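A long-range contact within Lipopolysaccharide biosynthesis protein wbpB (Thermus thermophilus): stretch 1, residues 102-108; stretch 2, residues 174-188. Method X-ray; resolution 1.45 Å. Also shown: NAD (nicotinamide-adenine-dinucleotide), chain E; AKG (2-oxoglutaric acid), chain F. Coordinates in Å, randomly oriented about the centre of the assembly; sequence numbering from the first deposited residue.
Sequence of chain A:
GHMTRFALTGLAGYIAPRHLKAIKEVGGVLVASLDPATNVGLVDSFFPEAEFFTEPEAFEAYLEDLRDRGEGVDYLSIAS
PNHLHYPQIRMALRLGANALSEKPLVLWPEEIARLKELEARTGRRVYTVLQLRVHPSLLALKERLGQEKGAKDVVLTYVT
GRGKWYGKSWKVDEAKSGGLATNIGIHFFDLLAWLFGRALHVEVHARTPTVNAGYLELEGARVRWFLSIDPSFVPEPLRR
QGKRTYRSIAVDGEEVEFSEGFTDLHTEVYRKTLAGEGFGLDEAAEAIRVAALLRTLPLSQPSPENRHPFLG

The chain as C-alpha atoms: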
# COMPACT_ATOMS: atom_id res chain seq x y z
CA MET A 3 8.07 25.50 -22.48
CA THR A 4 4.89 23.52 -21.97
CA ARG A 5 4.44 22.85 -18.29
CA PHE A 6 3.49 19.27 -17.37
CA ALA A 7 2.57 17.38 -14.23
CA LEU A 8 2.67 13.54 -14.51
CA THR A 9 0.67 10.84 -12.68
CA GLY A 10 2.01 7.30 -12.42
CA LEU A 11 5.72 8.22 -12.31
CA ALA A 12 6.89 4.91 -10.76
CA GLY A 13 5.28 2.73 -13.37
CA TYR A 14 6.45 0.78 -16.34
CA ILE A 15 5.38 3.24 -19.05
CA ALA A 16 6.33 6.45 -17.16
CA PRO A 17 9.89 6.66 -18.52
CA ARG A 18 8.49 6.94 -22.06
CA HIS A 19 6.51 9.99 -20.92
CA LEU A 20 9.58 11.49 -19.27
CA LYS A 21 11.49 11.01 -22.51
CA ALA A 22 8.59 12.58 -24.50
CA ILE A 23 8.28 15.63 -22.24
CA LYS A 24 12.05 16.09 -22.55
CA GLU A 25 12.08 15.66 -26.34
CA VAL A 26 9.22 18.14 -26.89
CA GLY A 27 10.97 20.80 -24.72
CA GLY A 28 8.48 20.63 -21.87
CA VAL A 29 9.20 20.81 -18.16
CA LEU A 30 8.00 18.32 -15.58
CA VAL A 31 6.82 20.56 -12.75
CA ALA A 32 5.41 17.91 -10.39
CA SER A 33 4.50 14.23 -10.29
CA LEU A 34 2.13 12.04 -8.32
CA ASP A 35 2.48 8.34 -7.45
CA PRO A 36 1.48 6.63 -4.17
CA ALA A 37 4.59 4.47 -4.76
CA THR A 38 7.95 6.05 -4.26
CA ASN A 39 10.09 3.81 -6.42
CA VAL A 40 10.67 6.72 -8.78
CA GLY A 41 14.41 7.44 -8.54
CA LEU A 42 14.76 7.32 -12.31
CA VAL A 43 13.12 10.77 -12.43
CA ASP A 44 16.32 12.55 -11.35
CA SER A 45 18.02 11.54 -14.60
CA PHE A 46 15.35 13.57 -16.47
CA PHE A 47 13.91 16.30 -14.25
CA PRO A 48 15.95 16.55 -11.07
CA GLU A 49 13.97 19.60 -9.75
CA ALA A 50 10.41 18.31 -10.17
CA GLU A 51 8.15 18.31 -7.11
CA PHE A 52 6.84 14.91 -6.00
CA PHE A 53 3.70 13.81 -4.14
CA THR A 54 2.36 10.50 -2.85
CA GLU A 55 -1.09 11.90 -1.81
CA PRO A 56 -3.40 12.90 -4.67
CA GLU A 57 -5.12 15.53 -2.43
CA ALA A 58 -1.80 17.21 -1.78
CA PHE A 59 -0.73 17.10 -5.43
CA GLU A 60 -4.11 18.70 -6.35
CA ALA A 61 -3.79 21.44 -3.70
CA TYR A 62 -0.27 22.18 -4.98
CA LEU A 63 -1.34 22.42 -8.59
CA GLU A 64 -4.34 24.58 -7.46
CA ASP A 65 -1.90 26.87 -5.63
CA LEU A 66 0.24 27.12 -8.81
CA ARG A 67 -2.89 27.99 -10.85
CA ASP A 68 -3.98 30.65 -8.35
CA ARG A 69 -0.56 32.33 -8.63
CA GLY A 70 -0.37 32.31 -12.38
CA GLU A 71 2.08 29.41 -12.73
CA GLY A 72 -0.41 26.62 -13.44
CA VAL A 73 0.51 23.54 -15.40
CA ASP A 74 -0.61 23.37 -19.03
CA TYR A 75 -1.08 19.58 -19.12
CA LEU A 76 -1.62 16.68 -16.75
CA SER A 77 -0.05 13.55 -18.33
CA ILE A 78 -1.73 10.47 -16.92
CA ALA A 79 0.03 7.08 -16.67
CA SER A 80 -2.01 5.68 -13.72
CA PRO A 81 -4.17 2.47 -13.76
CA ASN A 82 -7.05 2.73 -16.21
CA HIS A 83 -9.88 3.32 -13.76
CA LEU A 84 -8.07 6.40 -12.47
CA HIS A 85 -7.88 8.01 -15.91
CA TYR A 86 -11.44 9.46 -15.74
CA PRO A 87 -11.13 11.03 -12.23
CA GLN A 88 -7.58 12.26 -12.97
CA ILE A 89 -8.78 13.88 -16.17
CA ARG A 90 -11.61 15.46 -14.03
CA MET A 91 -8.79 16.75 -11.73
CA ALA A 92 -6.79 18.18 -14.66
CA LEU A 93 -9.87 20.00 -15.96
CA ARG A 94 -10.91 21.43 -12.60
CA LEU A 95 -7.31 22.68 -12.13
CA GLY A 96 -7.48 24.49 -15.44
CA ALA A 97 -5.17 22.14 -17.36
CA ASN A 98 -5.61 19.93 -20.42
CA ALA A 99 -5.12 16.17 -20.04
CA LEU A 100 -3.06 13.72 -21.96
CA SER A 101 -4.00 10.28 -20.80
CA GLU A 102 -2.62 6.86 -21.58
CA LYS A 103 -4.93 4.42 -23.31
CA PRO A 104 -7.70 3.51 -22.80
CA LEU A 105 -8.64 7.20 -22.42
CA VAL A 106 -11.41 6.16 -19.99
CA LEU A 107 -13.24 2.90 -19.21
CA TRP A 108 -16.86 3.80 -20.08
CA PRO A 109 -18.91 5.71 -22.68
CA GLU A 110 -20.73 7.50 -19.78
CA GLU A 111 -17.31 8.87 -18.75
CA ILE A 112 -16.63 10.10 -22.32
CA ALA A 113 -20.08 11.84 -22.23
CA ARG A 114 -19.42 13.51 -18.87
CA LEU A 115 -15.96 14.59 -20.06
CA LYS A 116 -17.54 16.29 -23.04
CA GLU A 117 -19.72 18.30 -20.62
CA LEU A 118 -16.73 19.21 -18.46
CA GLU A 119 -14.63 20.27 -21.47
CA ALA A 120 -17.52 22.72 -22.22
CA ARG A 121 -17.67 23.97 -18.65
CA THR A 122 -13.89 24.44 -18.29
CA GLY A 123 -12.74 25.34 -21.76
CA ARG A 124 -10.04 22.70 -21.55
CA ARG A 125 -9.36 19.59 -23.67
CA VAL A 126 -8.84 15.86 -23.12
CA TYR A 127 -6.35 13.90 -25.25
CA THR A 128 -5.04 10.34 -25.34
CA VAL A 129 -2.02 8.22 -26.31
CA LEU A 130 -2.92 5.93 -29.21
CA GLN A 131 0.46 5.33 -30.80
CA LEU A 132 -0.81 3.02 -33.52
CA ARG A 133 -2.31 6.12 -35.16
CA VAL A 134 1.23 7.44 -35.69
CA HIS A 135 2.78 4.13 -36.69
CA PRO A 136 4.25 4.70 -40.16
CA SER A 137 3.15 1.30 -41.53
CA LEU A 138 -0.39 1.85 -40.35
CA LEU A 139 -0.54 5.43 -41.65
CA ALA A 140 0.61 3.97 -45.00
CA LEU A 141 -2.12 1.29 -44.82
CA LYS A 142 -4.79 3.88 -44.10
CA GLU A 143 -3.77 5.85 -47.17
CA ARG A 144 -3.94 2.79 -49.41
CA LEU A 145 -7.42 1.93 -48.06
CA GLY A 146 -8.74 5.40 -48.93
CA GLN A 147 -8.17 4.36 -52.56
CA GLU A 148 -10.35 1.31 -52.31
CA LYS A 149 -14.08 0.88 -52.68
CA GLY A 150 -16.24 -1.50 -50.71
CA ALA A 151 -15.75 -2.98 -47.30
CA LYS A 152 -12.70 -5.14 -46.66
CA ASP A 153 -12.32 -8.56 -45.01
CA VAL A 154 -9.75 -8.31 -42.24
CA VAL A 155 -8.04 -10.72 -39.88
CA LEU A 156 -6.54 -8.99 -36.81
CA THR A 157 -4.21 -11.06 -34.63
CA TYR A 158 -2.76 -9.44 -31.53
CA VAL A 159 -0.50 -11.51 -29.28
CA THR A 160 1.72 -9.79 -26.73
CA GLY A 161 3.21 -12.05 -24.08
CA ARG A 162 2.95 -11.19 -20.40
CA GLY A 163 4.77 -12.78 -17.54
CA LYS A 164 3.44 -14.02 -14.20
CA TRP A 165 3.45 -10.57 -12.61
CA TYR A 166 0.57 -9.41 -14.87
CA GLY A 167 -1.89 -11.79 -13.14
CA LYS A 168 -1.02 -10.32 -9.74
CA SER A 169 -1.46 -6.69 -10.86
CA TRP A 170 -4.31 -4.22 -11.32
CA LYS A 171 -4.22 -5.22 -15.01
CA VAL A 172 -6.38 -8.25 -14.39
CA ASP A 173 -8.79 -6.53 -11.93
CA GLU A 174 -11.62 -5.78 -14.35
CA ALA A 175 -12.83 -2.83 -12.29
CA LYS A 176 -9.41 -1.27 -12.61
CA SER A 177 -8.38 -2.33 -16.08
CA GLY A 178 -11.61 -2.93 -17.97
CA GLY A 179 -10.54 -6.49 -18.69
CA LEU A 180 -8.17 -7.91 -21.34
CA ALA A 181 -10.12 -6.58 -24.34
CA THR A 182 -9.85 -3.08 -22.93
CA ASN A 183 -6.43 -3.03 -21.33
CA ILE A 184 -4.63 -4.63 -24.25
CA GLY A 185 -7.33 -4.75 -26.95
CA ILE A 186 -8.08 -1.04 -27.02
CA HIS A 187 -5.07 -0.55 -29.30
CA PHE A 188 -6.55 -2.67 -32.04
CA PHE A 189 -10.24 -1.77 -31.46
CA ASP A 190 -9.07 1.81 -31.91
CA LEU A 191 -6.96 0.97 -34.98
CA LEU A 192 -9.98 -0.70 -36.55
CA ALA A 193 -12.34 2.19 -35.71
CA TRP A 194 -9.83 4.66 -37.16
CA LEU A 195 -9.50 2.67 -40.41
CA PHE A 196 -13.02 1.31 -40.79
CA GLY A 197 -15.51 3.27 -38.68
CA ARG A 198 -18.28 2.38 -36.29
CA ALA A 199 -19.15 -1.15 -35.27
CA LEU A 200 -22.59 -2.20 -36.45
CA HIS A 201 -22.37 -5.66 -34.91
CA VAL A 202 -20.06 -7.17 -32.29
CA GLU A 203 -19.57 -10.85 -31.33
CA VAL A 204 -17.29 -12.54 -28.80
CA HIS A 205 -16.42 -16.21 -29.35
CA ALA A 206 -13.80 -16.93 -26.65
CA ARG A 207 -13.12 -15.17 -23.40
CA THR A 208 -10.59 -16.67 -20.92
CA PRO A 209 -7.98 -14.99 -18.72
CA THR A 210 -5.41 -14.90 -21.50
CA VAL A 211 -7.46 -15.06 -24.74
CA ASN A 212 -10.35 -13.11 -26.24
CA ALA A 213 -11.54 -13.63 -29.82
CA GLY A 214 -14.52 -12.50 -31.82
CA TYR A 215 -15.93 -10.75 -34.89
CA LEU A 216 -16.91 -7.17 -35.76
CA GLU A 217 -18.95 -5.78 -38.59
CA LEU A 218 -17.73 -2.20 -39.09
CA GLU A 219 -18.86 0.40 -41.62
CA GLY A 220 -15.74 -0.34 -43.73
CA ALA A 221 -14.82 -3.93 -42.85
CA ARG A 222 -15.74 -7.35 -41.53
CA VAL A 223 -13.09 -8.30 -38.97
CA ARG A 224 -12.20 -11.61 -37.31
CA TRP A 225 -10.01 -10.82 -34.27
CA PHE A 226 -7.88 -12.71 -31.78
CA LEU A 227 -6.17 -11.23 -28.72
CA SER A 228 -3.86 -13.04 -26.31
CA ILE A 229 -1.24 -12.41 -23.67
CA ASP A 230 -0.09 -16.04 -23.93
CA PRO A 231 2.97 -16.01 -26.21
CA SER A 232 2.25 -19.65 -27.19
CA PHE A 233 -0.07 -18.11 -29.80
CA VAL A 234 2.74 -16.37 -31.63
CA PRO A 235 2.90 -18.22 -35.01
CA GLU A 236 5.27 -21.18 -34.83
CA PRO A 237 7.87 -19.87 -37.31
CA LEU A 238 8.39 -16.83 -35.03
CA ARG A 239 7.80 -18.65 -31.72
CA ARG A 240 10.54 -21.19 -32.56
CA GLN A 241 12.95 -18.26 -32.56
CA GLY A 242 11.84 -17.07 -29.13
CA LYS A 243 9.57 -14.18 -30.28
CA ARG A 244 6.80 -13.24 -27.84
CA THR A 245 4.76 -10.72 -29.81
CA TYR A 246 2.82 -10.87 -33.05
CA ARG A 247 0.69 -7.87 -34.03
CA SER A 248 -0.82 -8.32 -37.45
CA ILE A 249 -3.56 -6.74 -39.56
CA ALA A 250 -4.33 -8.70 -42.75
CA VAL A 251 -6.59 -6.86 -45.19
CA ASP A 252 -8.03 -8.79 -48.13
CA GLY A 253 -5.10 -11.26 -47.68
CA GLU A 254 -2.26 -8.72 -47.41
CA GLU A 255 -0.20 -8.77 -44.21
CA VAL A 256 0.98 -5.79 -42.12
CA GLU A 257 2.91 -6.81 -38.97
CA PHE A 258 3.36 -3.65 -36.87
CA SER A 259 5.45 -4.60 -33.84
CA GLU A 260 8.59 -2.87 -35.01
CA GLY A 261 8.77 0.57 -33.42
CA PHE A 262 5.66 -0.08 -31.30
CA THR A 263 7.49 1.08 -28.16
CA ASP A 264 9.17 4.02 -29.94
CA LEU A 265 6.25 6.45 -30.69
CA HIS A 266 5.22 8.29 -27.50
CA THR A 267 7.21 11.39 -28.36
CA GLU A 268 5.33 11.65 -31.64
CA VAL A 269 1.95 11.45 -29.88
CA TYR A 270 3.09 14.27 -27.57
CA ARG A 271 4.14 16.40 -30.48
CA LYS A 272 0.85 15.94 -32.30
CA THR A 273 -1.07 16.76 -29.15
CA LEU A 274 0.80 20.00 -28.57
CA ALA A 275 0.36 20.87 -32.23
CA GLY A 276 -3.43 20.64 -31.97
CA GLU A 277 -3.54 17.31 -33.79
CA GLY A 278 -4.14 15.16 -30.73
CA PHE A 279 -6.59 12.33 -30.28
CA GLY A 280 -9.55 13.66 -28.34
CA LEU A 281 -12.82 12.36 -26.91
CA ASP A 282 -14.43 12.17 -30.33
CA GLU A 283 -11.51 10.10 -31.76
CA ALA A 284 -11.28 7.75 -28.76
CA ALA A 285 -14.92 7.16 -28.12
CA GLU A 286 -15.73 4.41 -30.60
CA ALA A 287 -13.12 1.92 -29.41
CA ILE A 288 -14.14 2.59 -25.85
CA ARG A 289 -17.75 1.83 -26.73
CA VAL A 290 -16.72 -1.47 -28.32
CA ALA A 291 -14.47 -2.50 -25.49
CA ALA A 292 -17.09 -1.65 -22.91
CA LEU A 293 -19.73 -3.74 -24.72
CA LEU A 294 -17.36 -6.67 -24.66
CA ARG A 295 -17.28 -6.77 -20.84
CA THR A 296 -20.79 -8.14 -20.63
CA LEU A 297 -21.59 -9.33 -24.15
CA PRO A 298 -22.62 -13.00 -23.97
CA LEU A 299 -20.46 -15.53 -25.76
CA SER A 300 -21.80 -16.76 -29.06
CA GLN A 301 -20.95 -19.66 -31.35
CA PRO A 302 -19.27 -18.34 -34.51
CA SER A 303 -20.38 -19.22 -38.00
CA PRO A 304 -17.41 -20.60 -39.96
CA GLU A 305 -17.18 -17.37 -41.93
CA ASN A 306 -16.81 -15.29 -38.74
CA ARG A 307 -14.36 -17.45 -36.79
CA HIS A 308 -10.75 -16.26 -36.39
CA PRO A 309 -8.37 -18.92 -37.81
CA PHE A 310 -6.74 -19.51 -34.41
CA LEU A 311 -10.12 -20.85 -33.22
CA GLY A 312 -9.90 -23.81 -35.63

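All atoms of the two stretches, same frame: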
# COMPACT_ATOMS: atom_id res chain seq x y z
N GLU A 102 -2.84 8.17 -20.96
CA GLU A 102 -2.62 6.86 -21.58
C GLU A 102 -3.93 6.25 -22.04
O GLU A 102 -5.01 6.52 -21.49
CB GLU A 102 -1.89 5.93 -20.61
CG GLU A 102 -0.38 6.06 -20.70
CD GLU A 102 0.20 5.57 -22.02
OE1 GLU A 102 -0.60 4.93 -22.80
OE2 GLU A 102 1.40 5.75 -22.29
N LYS A 103 -3.81 5.28 -22.95
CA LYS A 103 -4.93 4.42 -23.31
C LYS A 103 -5.27 3.45 -22.18
O LYS A 103 -4.41 3.16 -21.32
CB LYS A 103 -4.69 3.69 -24.64
CG LYS A 103 -3.30 3.06 -24.84
CD LYS A 103 -2.82 2.04 -23.78
CE LYS A 103 -3.69 0.78 -23.70
NZ LYS A 103 -3.06 -0.08 -22.61
N PRO A 104 -6.50 2.97 -22.12
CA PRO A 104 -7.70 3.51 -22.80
C PRO A 104 -7.95 4.89 -22.19
O PRO A 104 -7.74 5.06 -21.00
CB PRO A 104 -8.82 2.54 -22.39
CG PRO A 104 -8.36 2.05 -20.99
CD PRO A 104 -6.86 1.93 -21.14
N LEU A 105 -8.42 5.86 -22.97
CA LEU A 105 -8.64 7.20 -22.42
C LEU A 105 -9.48 7.17 -21.14
O LEU A 105 -9.09 7.79 -20.12
CB LEU A 105 -9.31 8.07 -23.53
CG LEU A 105 -9.49 9.58 -23.23
CD1 LEU A 105 -8.18 10.13 -22.70
CD2 LEU A 105 -9.88 10.29 -24.54
N VAL A 106 -10.62 6.49 -21.16
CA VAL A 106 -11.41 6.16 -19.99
C VAL A 106 -12.00 4.77 -20.18
O VAL A 106 -11.79 4.17 -21.25
CB VAL A 106 -12.54 7.17 -19.67
CG1 VAL A 106 -11.96 8.60 -19.46
CG2 VAL A 106 -13.58 7.20 -20.86
N LEU A 107 -12.69 4.26 -19.18
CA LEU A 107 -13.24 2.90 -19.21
C LEU A 107 -14.62 2.84 -19.85
O LEU A 107 -15.00 1.83 -20.41
CB LEU A 107 -13.26 2.23 -17.83
CG LEU A 107 -11.88 1.88 -17.25
CD1 LEU A 107 -12.12 1.20 -15.88
CD2 LEU A 107 -11.22 0.98 -18.34
N TRP A 108 -15.42 3.90 -19.73
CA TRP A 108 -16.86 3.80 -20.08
C TRP A 108 -17.32 4.93 -21.01
O TRP A 108 -16.94 6.07 -20.85
CB TRP A 108 -17.71 3.85 -18.81
CG TRP A 108 -17.43 2.73 -17.88
CD1 TRP A 108 -16.60 2.74 -16.77
CD2 TRP A 108 -17.95 1.40 -17.97
NE1 TRP A 108 -16.61 1.50 -16.18
CE2 TRP A 108 -17.41 0.65 -16.89
CE3 TRP A 108 -18.83 0.76 -18.85
CZ2 TRP A 108 -17.74 -0.69 -16.68
CZ3 TRP A 108 -19.12 -0.60 -18.65
CH2 TRP A 108 -18.59 -1.30 -17.56
N GLU A 174 -10.81 -6.40 -13.29
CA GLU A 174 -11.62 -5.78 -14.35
C GLU A 174 -12.13 -4.41 -13.96
O GLU A 174 -12.26 -3.53 -14.82
CB GLU A 174 -12.78 -6.71 -14.70
CG GLU A 174 -13.50 -6.18 -15.93
CD GLU A 174 -14.65 -7.05 -16.38
OE1 GLU A 174 -15.78 -6.55 -16.42
OE2 GLU A 174 -14.41 -8.20 -16.79
N ALA A 175 -12.39 -4.19 -12.68
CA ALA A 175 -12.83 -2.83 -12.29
C ALA A 175 -11.77 -1.78 -12.49
O ALA A 175 -12.09 -0.59 -12.68
CB ALA A 175 -13.30 -2.82 -10.85
N LYS A 176 -10.50 -2.18 -12.40
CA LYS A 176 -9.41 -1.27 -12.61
C LYS A 176 -8.93 -1.15 -14.05
O LYS A 176 -8.49 -0.09 -14.49
CB LYS A 176 -8.21 -1.58 -11.69
CG LYS A 176 -8.56 -1.52 -10.21
CD LYS A 176 -7.30 -1.57 -9.36
CE LYS A 176 -7.74 -1.45 -7.89
NZ LYS A 176 -6.51 -1.24 -7.05
N SER A 177 -8.98 -2.29 -14.74
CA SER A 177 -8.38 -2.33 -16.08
C SER A 177 -9.36 -2.31 -17.25
O SER A 177 -8.92 -1.98 -18.34
CB SER A 177 -7.50 -3.59 -16.24
OG SER A 177 -8.32 -4.72 -16.37
N GLY A 178 -10.58 -2.70 -16.95
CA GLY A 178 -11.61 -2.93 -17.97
C GLY A 178 -11.57 -4.29 -18.62
O GLY A 178 -12.43 -4.61 -19.46
N GLY A 179 -10.64 -5.13 -18.18
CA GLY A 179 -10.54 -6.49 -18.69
C GLY A 179 -9.54 -6.52 -19.85
O GLY A 179 -9.12 -5.49 -20.37
N LEU A 180 -9.18 -7.72 -20.29
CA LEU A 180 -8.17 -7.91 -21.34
C LEU A 180 -8.48 -7.15 -22.64
O LEU A 180 -7.61 -6.52 -23.23
CB LEU A 180 -7.98 -9.42 -21.56
CG LEU A 180 -6.91 -9.77 -22.59
CD1 LEU A 180 -5.56 -9.46 -21.99
CD2 LEU A 180 -6.99 -11.27 -22.91
N ALA A 181 -9.75 -7.24 -23.07
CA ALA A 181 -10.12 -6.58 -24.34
C ALA A 181 -10.05 -5.07 -24.28
O ALA A 181 -9.85 -4.41 -25.32
CB ALA A 181 -11.54 -7.01 -24.74
N THR A 182 -10.07 -4.51 -23.08
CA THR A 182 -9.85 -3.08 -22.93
C THR A 182 -8.36 -2.78 -22.74
O THR A 182 -7.77 -2.00 -23.48
CB THR A 182 -10.61 -2.55 -21.72
OG1 THR A 182 -12.02 -2.65 -21.95
CG2 THR A 182 -10.29 -1.07 -21.47
N ASN A 183 -7.78 -3.39 -21.72
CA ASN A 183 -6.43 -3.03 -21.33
C ASN A 183 -5.44 -3.27 -22.44
O ASN A 183 -4.61 -2.41 -22.65
CB ASN A 183 -6.00 -3.80 -20.08
CG ASN A 183 -4.70 -3.28 -19.53
OD1 ASN A 183 -4.56 -2.07 -19.33
ND2 ASN A 183 -3.70 -4.16 -19.37
N ILE A 184 -5.53 -4.41 -23.14
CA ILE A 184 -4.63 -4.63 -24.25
C ILE A 184 -5.38 -4.34 -25.55
O ILE A 184 -4.86 -3.67 -26.41
CB ILE A 184 -4.10 -6.06 -24.23
CG1 ILE A 184 -3.45 -6.38 -22.88
CG2 ILE A 184 -3.09 -6.25 -25.37
CD1 ILE A 184 -2.20 -5.56 -22.51
N GLY A 185 -6.59 -4.84 -25.67
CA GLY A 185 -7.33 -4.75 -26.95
C GLY A 185 -7.67 -3.37 -27.43
O GLY A 185 -7.83 -3.19 -28.64
N ILE A 186 -7.67 -2.37 -26.54
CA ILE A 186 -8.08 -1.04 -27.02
C ILE A 186 -7.23 -0.57 -28.18
O ILE A 186 -7.70 0.17 -29.06
CB ILE A 186 -8.08 -0.03 -25.87
CG1 ILE A 186 -8.82 1.25 -26.30
CG2 ILE A 186 -6.65 0.31 -25.36
CD1 ILE A 186 -10.31 1.05 -26.25
N HIS A 187 -5.95 -0.94 -28.22
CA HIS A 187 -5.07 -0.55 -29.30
C HIS A 187 -5.68 -0.97 -30.63
O HIS A 187 -5.71 -0.15 -31.56
CB HIS A 187 -3.70 -1.23 -29.15
CG HIS A 187 -2.78 -0.55 -28.18
ND1 HIS A 187 -2.24 0.70 -28.40
CD2 HIS A 187 -2.28 -0.99 -27.00
CE1 HIS A 187 -1.43 1.00 -27.40
NE2 HIS A 187 -1.46 0.00 -26.52
N PHE A 188 -6.05 -2.22 -30.74
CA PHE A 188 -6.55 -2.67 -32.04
C PHE A 188 -8.02 -2.30 -32.27
O PHE A 188 -8.36 -2.08 -33.44
CB PHE A 188 -6.21 -4.13 -32.36
CG PHE A 188 -7.03 -5.16 -31.64
CD1 PHE A 188 -6.51 -5.84 -30.56
CD2 PHE A 188 -8.31 -5.50 -32.10
CE1 PHE A 188 -7.25 -6.79 -29.90
CE2 PHE A 188 -9.04 -6.45 -31.43
CZ PHE A 188 -8.50 -7.08 -30.33
PA NAD E . 2.25 0.03 -13.79
O1A NAD E . 3.65 -0.31 -14.13
O2A NAD E . 1.39 -0.85 -12.87
O5B NAD E . 2.42 1.48 -13.19
C5B NAD E . 1.25 2.05 -12.68
C4B NAD E . 1.64 3.22 -11.75
O4B NAD E . 0.47 3.98 -11.34
C3B NAD E . 2.23 2.63 -10.44
O3B NAD E . 3.54 3.15 -10.16
C2B NAD E . 1.19 2.97 -9.36
O2B NAD E . 1.73 3.19 -8.04
C1B NAD E . 0.69 4.32 -9.96
N9A NAD E . -0.62 4.71 -9.36
C8A NAD E . -1.60 4.04 -8.70
N7A NAD E . -2.56 4.87 -8.31
C5A NAD E . -2.16 6.14 -8.64
C6A NAD E . -2.72 7.46 -8.47
N6A NAD E . -3.90 7.63 -7.80
N1A NAD E . -1.97 8.42 -9.01
C2A NAD E . -0.82 8.34 -9.67
N3A NAD E . -0.26 7.12 -9.81
C4A NAD E . -0.94 6.07 -9.34
O3 NAD E . 1.42 0.21 -15.15
PN NAD E . 1.84 0.72 -16.56
O1N NAD E . 2.11 -0.49 -17.46
O2N NAD E . 2.90 1.79 -16.44
O5D NAD E . 0.47 1.28 -17.16
C5D NAD E . 0.22 2.62 -16.82
C4D NAD E . -0.82 3.12 -17.84
O4D NAD E . -0.13 3.17 -19.10
C3D NAD E . -2.07 2.24 -18.03
O3D NAD E . -3.15 3.15 -18.40
C2D NAD E . -1.68 1.44 -19.28
O2D NAD E . -2.82 1.05 -20.04
C1D NAD E . -0.77 2.36 -20.10
N1N NAD E . 0.18 1.63 -20.94
C2N NAD E . 0.31 1.97 -22.21
C3N NAD E . 1.18 1.37 -23.09
C7N NAD E . 1.13 1.83 -24.49
O7N NAD E . 0.70 2.96 -24.79
N7N NAD E . 1.70 1.00 -25.36
C4N NAD E . 2.01 0.35 -22.58
C5N NAD E . 1.91 0.08 -21.22
C6N NAD E . 1.01 0.73 -20.38
C1 AKG F . -0.13 -2.36 -22.28
O1 AKG F . 0.61 -3.29 -21.85
O2 AKG F . -0.91 -1.76 -21.54
C2 AKG F . -0.03 -1.85 -23.63
O5 AKG F . -0.77 -0.94 -23.98
C3 AKG F . 0.95 -2.46 -24.60
C4 AKG F . 0.20 -3.52 -25.41
C5 AKG F . 1.10 -4.34 -26.32
O3 AKG F . 2.16 -4.81 -25.86
O4 AKG F . 0.77 -4.53 -27.49

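How do an irregular segment and a broken run of helix come to lie together? Stretch 1 has no regular secondary structure, while stretch 2 turns through short helices, and the two backbones approach at two places: P104 CA lies 6.2 Å from I186 CA, and L107 CA lies 6.2 Å from G178 CA. K103, P104 and L107 all direct their CA-to-CB bonds toward stretch 2 and provide nearly all of the surface that stretch 1 contributes.

What does K103, which covers the most surface, do with its long side chain? With its first three chi angles all p, the chain curls so that its methylenes pack on stretch 2, K103 CE lying 3.4 Å from I186 CG2 and K103 CD 3.7 Å from H187 NE2. The amino group then donates a hydrogen bond from K103 NZ to N183 O at 2.8 Å. The same nitrogen also donates to NAD O2D and to AKG O5, each 2.8 Å from K103 NZ. H187 NE2 donates to AKG O5 as well, again at 2.8 Å, so both stretches grip the same ligand oxygen.

How does L107 fit against the other end? Its branches reach the turn where the first helix stops: L107 CD1 is 3.7 Å from A175 O, and L107 CD2 is 3.7 Å from S177 O and 3.9 Å from G178 CA. G178 has positive phi, which favours glycine, and a CB there would sit 3.0 Å from L107 CD2, a clash.

What fills the space between these two anchors? The cis-proline P104 packs its ring carbons on stretch 2, with P104 CG 3.7 Å from T182 CG2 and P104 CB 4.1 Å from I186 CG1. T182 CG2 also lies 3.9 Å from L107 CD2, so one methyl group serves both residues in a purely apolar contact.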